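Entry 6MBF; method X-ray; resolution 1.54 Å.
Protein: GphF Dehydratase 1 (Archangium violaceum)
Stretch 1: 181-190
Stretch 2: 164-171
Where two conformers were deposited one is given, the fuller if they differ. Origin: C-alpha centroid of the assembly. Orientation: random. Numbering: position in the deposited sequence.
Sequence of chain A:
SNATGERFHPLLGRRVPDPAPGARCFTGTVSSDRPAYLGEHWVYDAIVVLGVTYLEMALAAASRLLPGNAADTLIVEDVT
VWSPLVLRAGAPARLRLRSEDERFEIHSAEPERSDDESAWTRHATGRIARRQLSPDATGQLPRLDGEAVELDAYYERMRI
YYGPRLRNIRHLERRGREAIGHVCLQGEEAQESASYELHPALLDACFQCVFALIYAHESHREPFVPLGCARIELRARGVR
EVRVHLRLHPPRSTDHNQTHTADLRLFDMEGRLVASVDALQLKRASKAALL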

# COMPACT_ATOMS: atom_id res chain seq x y z
N GLY A 181 -16.03 -4.10 -2.37
CA GLY A 181 -15.40 -5.28 -1.81
C GLY A 181 -15.48 -5.23 -0.30
O GLY A 181 -15.57 -4.15 0.30
N HIS A 182 -15.50 -6.40 0.30
CA HIS A 182 -15.41 -6.56 1.75
C HIS A 182 -14.08 -7.24 2.03
O HIS A 182 -13.83 -8.35 1.55
CB HIS A 182 -16.59 -7.40 2.26
CG HIS A 182 -16.50 -7.75 3.71
ND1 HIS A 182 -17.07 -8.89 4.23
CD2 HIS A 182 -15.91 -7.12 4.75
CE1 HIS A 182 -16.85 -8.94 5.53
NE2 HIS A 182 -16.15 -7.87 5.87
N VAL A 183 -13.20 -6.55 2.77
CA VAL A 183 -11.88 -7.07 3.10
C VAL A 183 -11.76 -7.17 4.61
O VAL A 183 -12.23 -6.30 5.35
CB VAL A 183 -10.70 -6.24 2.52
CG1 VAL A 183 -10.95 -5.85 1.08
CG2 VAL A 183 -10.35 -5.06 3.37
N CYS A 184 -11.14 -8.25 5.07
CA CYS A 184 -11.04 -8.52 6.49
C CYS A 184 -9.72 -9.23 6.77
O CYS A 184 -9.40 -10.23 6.11
CB CYS A 184 -12.22 -9.37 6.96
SG CYS A 184 -12.34 -9.53 8.74
N LEU A 185 -8.96 -8.71 7.72
CA LEU A 185 -7.73 -9.37 8.12
C LEU A 185 -8.04 -10.60 8.95
O LEU A 185 -9.08 -10.69 9.61
CB LEU A 185 -6.84 -8.43 8.92
CG LEU A 185 -6.37 -7.18 8.18
CD1 LEU A 185 -5.60 -6.31 9.12
CD2 LEU A 185 -5.56 -7.53 6.94
N GLN A 186 -7.14 -11.58 8.90
CA GLN A 186 -7.26 -12.76 9.73
C GLN A 186 -5.87 -13.17 10.19
O GLN A 186 -4.86 -12.52 9.87
CB GLN A 186 -7.95 -13.92 8.99
CG GLN A 186 -9.42 -13.70 8.64
CD GLN A 186 -10.31 -13.52 9.87
OE1 GLN A 186 -10.00 -14.02 10.95
NE2 GLN A 186 -11.42 -12.82 9.70
N GLY A 187 -5.82 -14.25 10.96
CA GLY A 187 -4.55 -14.80 11.41
C GLY A 187 -3.68 -13.78 12.13
O GLY A 187 -4.17 -12.92 12.88
N GLU A 188 -2.37 -13.86 11.87
CA GLU A 188 -1.42 -12.97 12.51
C GLU A 188 -1.66 -11.52 12.11
O GLU A 188 -1.47 -10.60 12.91
CB GLU A 188 0.01 -13.37 12.15
CG GLU A 188 0.38 -14.81 12.46
CD GLU A 188 1.85 -15.11 12.21
OE1 GLU A 188 2.30 -16.23 12.55
OE2 GLU A 188 2.56 -14.23 11.67
N GLU A 189 -2.09 -11.30 10.86
CA GLU A 189 -2.24 -9.93 10.39
C GLU A 189 -3.36 -9.21 11.12
O GLU A 189 -3.26 -8.01 11.41
CB GLU A 189 -2.44 -9.93 8.87
CG GLU A 189 -1.13 -10.01 8.06
CD GLU A 189 -0.45 -11.39 8.11
OE1 GLU A 189 0.79 -11.46 7.98
OE2 GLU A 189 -1.16 -12.40 8.26
N ALA A 190 -4.44 -9.93 11.47
CA ALA A 190 -5.50 -9.33 12.27
C ALA A 190 -5.05 -9.06 13.70
O ALA A 190 -5.67 -8.24 14.38
CB ALA A 190 -6.74 -10.23 12.28
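Stretch 2 (164-171) PRLRNIRH

Stretch 2 runs against stretch 1 as an antiparallel partner: the N-to-C directions of strands 169-171 and 181-184 differ by 136°, and their axes approach to 4.6 Å. The departure from 180° accompanies a beta bulge. His182 pairs with His171 (CA to CA 5.1 Å), whereas Val183 pairs with Ile169 (CA to CA 4.4 Å), so Arg170 is the extra residue. Its phi/psi of -89/-41 is not extended, unlike the -146/148 of His171.

The hydrogen bonds confirm this register. His182 N donates to His171 O at 2.8 Å and 166°. His182 O accepts from two successive residues at the bulge, from Arg170 N at 2.7 Å and, weakly, from His171 N at 3.4 Å. Beyond the bulge, Cys184 N donates to Asn168 O at 3.0 Å, and Val183 CA adds a CA-H...O contact to the same Asn168 O at 3.3 Å.

Side chains follow from the pairing. Val183 and Ile169 share one face of the sheet, both with chi1 in m, and meet at 4.4 Å between Val183 CG1 and Ile169 CG1. The two histidines share the other face, both with chi1 t, and their CB atoms lie 4.3 Å apart. Arg170 points its CB toward stretch 1, 3.9 Å from His182 ND1. With chi1 and chi2 both m and chi3 t, its guanidinium reaches Cys184 O, to which Arg170 NH1 donates a weak bond (2.8 Å, 126°), while Arg170 NH2 is held by Arg167 O at 2.8 Å. Gln186 CG packs 3.7 Å from Arg170 NH1.

Asn168, in m, also points toward stretch 1, and its amide is used at both ends. Asn168 ND2 donates to Arg165 O at 2.9 Å; Asn168 OD1 accepts from a water at 2.6 Å, which in turn accepts from Gln186 N at 2.9 Å. The water thus bridges the 4.3 Å between Asn168 OD1 and Gln186 N.

Farther along, the backbones separate, with Glu189 CA and Arg165 CA 7.6 Å apart, and long side chains span the gap. Arg165 leaves its backbone sideways, but an m, t, t chain brings its guanidinium to two carboxylates. Arg165 NH1 forms salt bridges with Glu189 OE1 at 2.9 Å and Glu188 OE2 at 3.0 Å; both oxygens lie near the guanidinium plane, at its edge, as good donor angles (151° and 158°) require. Glu188 reaches out with chi2 t, while Glu189 bends through chi2 p, so consecutive residues converge on one nitrogen.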

# COMPACT_ATOMS: atom_id res chain seq x y z
N PRO A 164 -0.50 -16.82 0.95
CA PRO A 164 -1.76 -16.96 1.70
C PRO A 164 -2.03 -15.86 2.71
O PRO A 164 -3.17 -15.76 3.18
CB PRO A 164 -1.62 -18.31 2.40
CG PRO A 164 -0.15 -18.59 2.42
CD PRO A 164 0.42 -17.95 1.20
N ARG A 165 -1.04 -15.05 3.08
CA ARG A 165 -1.32 -13.92 3.96
C ARG A 165 -1.97 -12.75 3.22
O ARG A 165 -2.45 -11.82 3.88
CB ARG A 165 -0.03 -13.42 4.62
CG ARG A 165 0.70 -14.46 5.44
CD ARG A 165 2.02 -13.90 5.92
NE ARG A 165 2.76 -14.86 6.73
CZ ARG A 165 2.70 -14.93 8.05
NH1 ARG A 165 1.94 -14.07 8.72
NH2 ARG A 165 3.40 -15.84 8.70
N LEU A 166 -1.99 -12.80 1.89
CA LEU A 166 -2.44 -11.67 1.08
C LEU A 166 -3.62 -12.07 0.20
O LEU A 166 -3.65 -11.77 -1.00
CB LEU A 166 -1.26 -11.14 0.25
CG LEU A 166 -0.09 -10.65 1.11
CD1 LEU A 166 1.13 -10.35 0.27
CD2 LEU A 166 -0.51 -9.42 1.93
N ARG A 167 -4.61 -12.75 0.79
CA ARG A 167 -5.85 -13.13 0.12
C ARG A 167 -7.01 -12.74 1.03
O ARG A 167 -7.75 -13.59 1.53
CB ARG A 167 -5.85 -14.63 -0.21
CG ARG A 167 -4.68 -15.04 -1.11
CD ARG A 167 -4.57 -16.55 -1.26
NE ARG A 167 -3.36 -16.87 -2.00
CZ ARG A 167 -2.65 -17.98 -1.86
NH1 ARG A 167 -3.03 -18.93 -1.01
NH2 ARG A 167 -1.54 -18.14 -2.58
N ASN A 168 -7.18 -11.43 1.23
CA ASN A 168 -8.02 -10.92 2.30
C ASN A 168 -9.33 -10.31 1.82
O ASN A 168 -10.07 -9.73 2.64
CB ASN A 168 -7.23 -9.91 3.13
CG ASN A 168 -6.02 -10.55 3.80
OD1 ASN A 168 -6.18 -11.41 4.67
ND2 ASN A 168 -4.81 -10.16 3.38
N ILE A 169 -9.66 -10.46 0.54
CA ILE A 169 -10.97 -10.06 0.02
C ILE A 169 -11.96 -11.18 0.32
O ILE A 169 -11.75 -12.33 -0.10
CB ILE A 169 -10.92 -9.77 -1.49
CG1 ILE A 169 -9.72 -8.91 -1.86
CG2 ILE A 169 -12.23 -9.05 -1.94
CD1 ILE A 169 -9.52 -8.80 -3.36
N ARG A 170 -13.02 -10.86 1.05
CA ARG A 170 -14.04 -11.85 1.36
C ARG A 170 -15.12 -11.89 0.29
O ARG A 170 -15.56 -12.98 -0.11
CB ARG A 170 -14.67 -11.56 2.72
CG ARG A 170 -13.66 -11.55 3.86
CD ARG A 170 -12.69 -12.72 3.72
NE ARG A 170 -11.51 -12.55 4.55
CZ ARG A 170 -10.30 -13.01 4.22
NH1 ARG A 170 -9.27 -12.81 5.02
NH2 ARG A 170 -10.14 -13.65 3.06
N HIS A 171 -15.54 -10.72 -0.19
CA HIS A 171 -16.61 -10.62 -1.18
C HIS A 171 -16.29 -9.44 -2.09
O HIS A 171 -15.69 -8.46 -1.66
CB HIS A 171 -17.98 -10.42 -0.51
CG HIS A 171 -19.08 -10.07 -1.46
ND1 HIS A 171 -19.75 -11.02 -2.20
CD2 HIS A 171 -19.63 -8.88 -1.78
CE1 HIS A 171 -20.67 -10.42 -2.95
NE2 HIS A 171 -20.61 -9.12 -2.71
O HOH W 1 -4.95 -11.16 6.98